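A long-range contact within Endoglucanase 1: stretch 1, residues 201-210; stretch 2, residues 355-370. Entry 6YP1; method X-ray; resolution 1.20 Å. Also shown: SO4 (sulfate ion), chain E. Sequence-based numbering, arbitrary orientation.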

# COMPACT_ATOMS: atom_id res chain seq x y z
N TRP A 201 0.43 -1.44 -6.71
CA TRP A 201 1.00 -0.27 -7.37
C TRP A 201 2.00 0.36 -6.44
O TRP A 201 1.67 0.75 -5.30
N GLU A 202 3.25 0.47 -6.90
CA GLU A 202 4.28 1.31 -6.31
C GLU A 202 4.89 2.03 -7.49
O GLU A 202 5.46 1.38 -8.36
N ALA A 203 4.70 3.34 -7.57
CA ALA A 203 5.05 4.00 -8.86
C ALA A 203 5.22 5.48 -8.68
O ALA A 203 4.70 6.12 -7.74
N ASN A 204 5.91 6.04 -9.65
CA ASN A 204 5.97 7.49 -9.85
C ASN A 204 5.80 7.77 -11.32
O ASN A 204 5.39 6.89 -12.08
N SER A 205 6.09 9.00 -11.77
CA SER A 205 5.94 9.31 -13.19
C SER A 205 7.05 8.69 -14.03
O SER A 205 6.96 8.76 -15.26
N ARG A 206 8.06 8.10 -13.41
CA ARG A 206 9.23 7.55 -14.09
C ARG A 206 9.24 6.02 -14.15
O ARG A 206 9.92 5.47 -15.02
N ALA A 207 8.56 5.32 -13.24
CA ALA A 207 8.58 3.86 -13.25
C ALA A 207 7.32 3.35 -12.54
O ALA A 207 6.81 4.01 -11.62
N SER A 208 6.92 2.16 -12.93
CA SER A 208 5.73 1.48 -12.39
C SER A 208 6.14 0.05 -11.99
O SER A 208 6.62 -0.70 -12.83
N HIS A 209 5.92 -0.28 -10.73
CA HIS A 209 6.32 -1.58 -10.16
C HIS A 209 5.10 -2.25 -9.56
O HIS A 209 4.26 -1.63 -8.90
N VAL A 210 5.00 -3.57 -9.78
CA VAL A 210 4.00 -4.44 -9.15
C VAL A 210 4.76 -5.55 -8.43
O VAL A 210 5.73 -6.08 -8.98
N GLU A 355 15.86 3.66 -4.90
CA GLU A 355 16.56 3.26 -6.15
C GLU A 355 15.98 2.00 -6.78
O GLU A 355 16.05 1.85 -8.01
N TRP A 356 15.47 1.09 -5.96
CA TRP A 356 14.87 -0.15 -6.45
C TRP A 356 13.66 0.12 -7.36
O TRP A 356 13.28 -0.79 -8.12
N LEU A 357 13.04 1.27 -7.25
CA LEU A 357 11.82 1.58 -8.04
C LEU A 357 12.20 2.12 -9.42
O LEU A 357 11.56 1.70 -10.40
N ASP A 358 13.18 3.03 -9.52
CA ASP A 358 13.28 3.87 -10.71
C ASP A 358 14.68 4.18 -11.17
O ASP A 358 14.84 4.98 -12.10
N HIS A 359 15.70 3.49 -10.60
CA HIS A 359 17.12 3.79 -10.92
C HIS A 359 17.79 2.54 -11.46
O HIS A 359 17.47 1.40 -11.04
N GLY A 360 18.78 2.74 -12.30
CA GLY A 360 19.65 1.63 -12.72
C GLY A 360 18.91 0.64 -13.59
O GLY A 360 18.32 1.04 -14.61
N GLU A 361 18.82 -0.60 -13.13
CA GLU A 361 18.02 -1.62 -13.84
C GLU A 361 16.53 -1.28 -13.87
O GLU A 361 15.81 -1.86 -14.68
N ALA A 362 16.09 -0.46 -12.92
CA ALA A 362 14.66 -0.24 -12.67
C ALA A 362 14.11 1.03 -13.32
O ALA A 362 12.89 1.26 -13.26
N GLY A 363 14.95 1.88 -13.93
CA GLY A 363 14.37 3.08 -14.54
C GLY A 363 15.43 4.10 -14.89
O GLY A 363 16.63 3.82 -14.85
N PRO A 364 14.96 5.32 -15.27
CA PRO A 364 15.83 6.30 -15.89
C PRO A 364 16.44 7.27 -14.89
O PRO A 364 17.15 8.19 -15.28
N CYS A 365 16.18 7.12 -13.61
CA CYS A 365 16.58 8.11 -12.61
C CYS A 365 18.08 7.92 -12.29
O CYS A 365 18.54 6.79 -12.08
N ALA A 366 18.83 9.02 -12.26
CA ALA A 366 20.27 8.98 -12.02
C ALA A 366 20.56 8.79 -10.55
O ALA A 366 19.73 9.00 -9.66
N LYS A 367 21.81 8.42 -10.26
CA LYS A 367 22.28 8.36 -8.87
C LYS A 367 22.10 9.71 -8.21
O LYS A 367 22.45 10.75 -8.76
N GLY A 368 21.48 9.70 -7.05
CA GLY A 368 21.20 10.91 -6.28
C GLY A 368 19.89 11.61 -6.65
O GLY A 368 19.42 12.45 -5.93
N GLU A 369 19.30 11.26 -7.81
CA GLU A 369 18.20 12.07 -8.34
C GLU A 369 16.96 11.90 -7.43
O GLU A 369 16.19 12.85 -7.31
N GLY A 370 16.79 10.68 -6.88
CA GLY A 370 15.66 10.38 -6.03
C GLY A 370 15.88 10.68 -4.56
O GLY A 370 15.02 10.35 -3.73

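Stretch 1 is a hairpin, and its turn and one face meet the helix and following loop of stretch 2. Among CA atoms, A207 and D358 are the nearest pair, 5.3 Å from A207 CA to D358 CA. E202, N204, R206, A207 and H209 direct CA-to-CB toward stretch 2, whereas A203 and S208 point away.

L357 is central. Its CA-to-CB bond runs sideways, but chi1 t and chi2 p bring the methyls to the hairpin. L357 CD1 lies 3.4 Å from E202 O and 3.5 Å from H209 CB. L357 CD2 lies 3.6 Å from N204 ND2. The A207 methyl sits close against the stretch 2 backbone: A207 CB is 3.2 Å from L357 O. It is also 3.8 Å from D358 CB.

N204 and D358 both take chi1 p. Their ends meet in the one direct hydrogen bond between the stretches, N204 ND2 to D358 OD2, 2.8 Å. The other end of the N204 amide holds its own turn: N204 OD1 accepts from R206 N at 2.8 Å and, weakly, from A207 N at 3.0 Å.

W356 also starts sideways. With chi1 p (60°), its indole reaches back to the hairpin. Its edge meets the face of the H209 ring, with planes at 72°; H209 is t. Water 2 joins H209 ND1 to W356 O, at 2.8 Å from each. E202, chi1 m and chi2 t, brings E202 OE1 within 3.5 Å of W356 CH2.

R206 is m at chi1, chi2 and chi3, so the chain curls over the loop. P364 CG covers one guanidinium face, 3.7 Å from R206 NH2. R206 CB is 3.9 Å from C365 SG. R206 NH1 and E369 OE2 are 4.2 Å apart, too far for a salt bridge; water 1 links them, accepting from NH1 and donating to OE2.

The sulfate lies away from this interface; its O1 accepts from K367 N at 2.8 Å.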

# COMPACT_ATOMS: atom_id res chain seq x y z
CB TRP A 201 -0.15 0.73 -7.69
CG TRP A 201 0.19 2.14 -8.00
CD1 TRP A 201 0.29 3.15 -7.10
CD2 TRP A 201 0.38 2.76 -9.29
NE1 TRP A 201 0.50 4.35 -7.72
CE2 TRP A 201 0.56 4.13 -9.07
CE3 TRP A 201 0.44 2.29 -10.61
CZ2 TRP A 201 0.79 5.05 -10.10
CZ3 TRP A 201 0.68 3.21 -11.63
CH2 TRP A 201 0.84 4.55 -11.36
CB GLU A 202 5.32 0.53 -5.54
CG GLU A 202 4.76 -0.09 -4.24
CD GLU A 202 5.77 -0.89 -3.50
OE1 GLU A 202 6.35 -0.34 -2.51
OE2 GLU A 202 6.07 -2.01 -3.97
CB ALA A 203 3.95 3.73 -9.88
CB ASN A 204 7.21 8.05 -9.17
CG ASN A 204 8.50 7.43 -9.66
OD1 ASN A 204 8.64 7.19 -10.87
ND2 ASN A 204 9.43 7.19 -8.74
CB SER A 205 5.83 10.79 -13.43
OG SER A 205 7.06 11.46 -13.18
CB ARG A 206 10.51 8.04 -13.44
CG ARG A 206 10.57 9.54 -13.16
CD ARG A 206 10.26 10.45 -14.31
NE ARG A 206 11.16 10.31 -15.46
CZ ARG A 206 12.37 10.84 -15.51
NH1 ARG A 206 12.84 11.55 -14.51
NH2 ARG A 206 13.12 10.64 -16.56
CB ALA A 207 9.82 3.31 -12.56
CB SER A 208 4.64 1.45 -13.43
OG SER A 208 3.53 0.71 -12.91
CB HIS A 209 7.37 -1.27 -9.06
CG HIS A 209 7.88 -2.42 -8.30
ND1 HIS A 209 9.08 -2.99 -8.59
CD2 HIS A 209 7.39 -2.98 -7.19
CE1 HIS A 209 9.26 -3.96 -7.65
NE2 HIS A 209 8.25 -3.86 -6.76
CB VAL A 210 3.07 -5.06 -10.23
CG1 VAL A 210 2.02 -5.95 -9.58
CG2 VAL A 210 2.45 -4.03 -11.12
CB GLU A 355 18.04 3.04 -5.89
CG GLU A 355 18.84 4.34 -5.73
CD GLU A 355 20.35 4.14 -5.55
OE1 GLU A 355 20.78 2.98 -5.44
OE2 GLU A 355 21.04 5.13 -5.44
CB TRP A 356 14.48 -1.05 -5.31
CG TRP A 356 13.48 -0.44 -4.37
CD1 TRP A 356 13.73 0.25 -3.21
CD2 TRP A 356 12.06 -0.41 -4.54
NE1 TRP A 356 12.56 0.74 -2.70
CE2 TRP A 356 11.52 0.35 -3.50
CE3 TRP A 356 11.19 -0.94 -5.50
CZ2 TRP A 356 10.15 0.56 -3.35
CZ3 TRP A 356 9.84 -0.71 -5.37
CH2 TRP A 356 9.34 0.02 -4.31
CB LEU A 357 10.99 2.58 -7.26
CG LEU A 357 9.71 3.05 -7.96
CD1 LEU A 357 8.84 1.89 -8.43
CD2 LEU A 357 8.91 3.99 -7.09
CB ASP A 358 12.45 5.15 -10.50
CG ASP A 358 12.98 5.99 -9.35
OD1 ASP A 358 14.17 5.82 -9.01
OD2 ASP A 358 12.18 6.78 -8.79
CB HIS A 359 17.81 4.24 -9.62
CG HIS A 359 19.29 4.25 -9.71
ND1 HIS A 359 19.99 5.22 -10.44
CD2 HIS A 359 20.20 3.41 -9.15
CE1 HIS A 359 21.28 4.90 -10.35
NE2 HIS A 359 21.45 3.85 -9.58
CB GLU A 361 18.25 -2.99 -13.19
CG GLU A 361 19.70 -3.45 -13.21
CD GLU A 361 20.14 -4.27 -14.38
OE1 GLU A 361 21.01 -5.14 -14.20
OE2 GLU A 361 19.69 -4.00 -15.48
CB ALA A 362 14.41 -0.25 -11.18
CB PRO A 364 14.81 7.05 -16.81
CG PRO A 364 13.55 7.06 -15.98
CD PRO A 364 13.52 5.70 -15.33
CB CYS A 365 15.74 7.92 -11.38
SG CYS A 365 13.98 8.30 -11.69
CB ALA A 366 20.88 10.26 -12.50
CB LYS A 367 23.74 7.95 -8.86
CG LYS A 367 24.25 7.65 -7.48
CD LYS A 367 23.76 6.30 -7.01
CE LYS A 367 24.26 5.93 -5.65
NZ LYS A 367 23.75 4.57 -5.42
CB GLU A 369 17.91 11.70 -9.79
CG GLU A 369 16.95 12.64 -10.45
CD GLU A 369 16.81 12.45 -11.97
OE1 GLU A 369 17.50 11.54 -12.53
OE2 GLU A 369 16.07 13.25 -12.53
S SO4 E . 23.74 6.95 -13.04
O1 SO4 E . 23.65 8.21 -12.39
O2 SO4 E . 22.43 6.57 -13.56
O3 SO4 E . 24.24 5.89 -12.13
O4 SO4 E . 24.67 7.06 -14.13
O HOH W 1 15.32 13.01 -14.98
O HOH W 2 11.39 -2.01 -9.77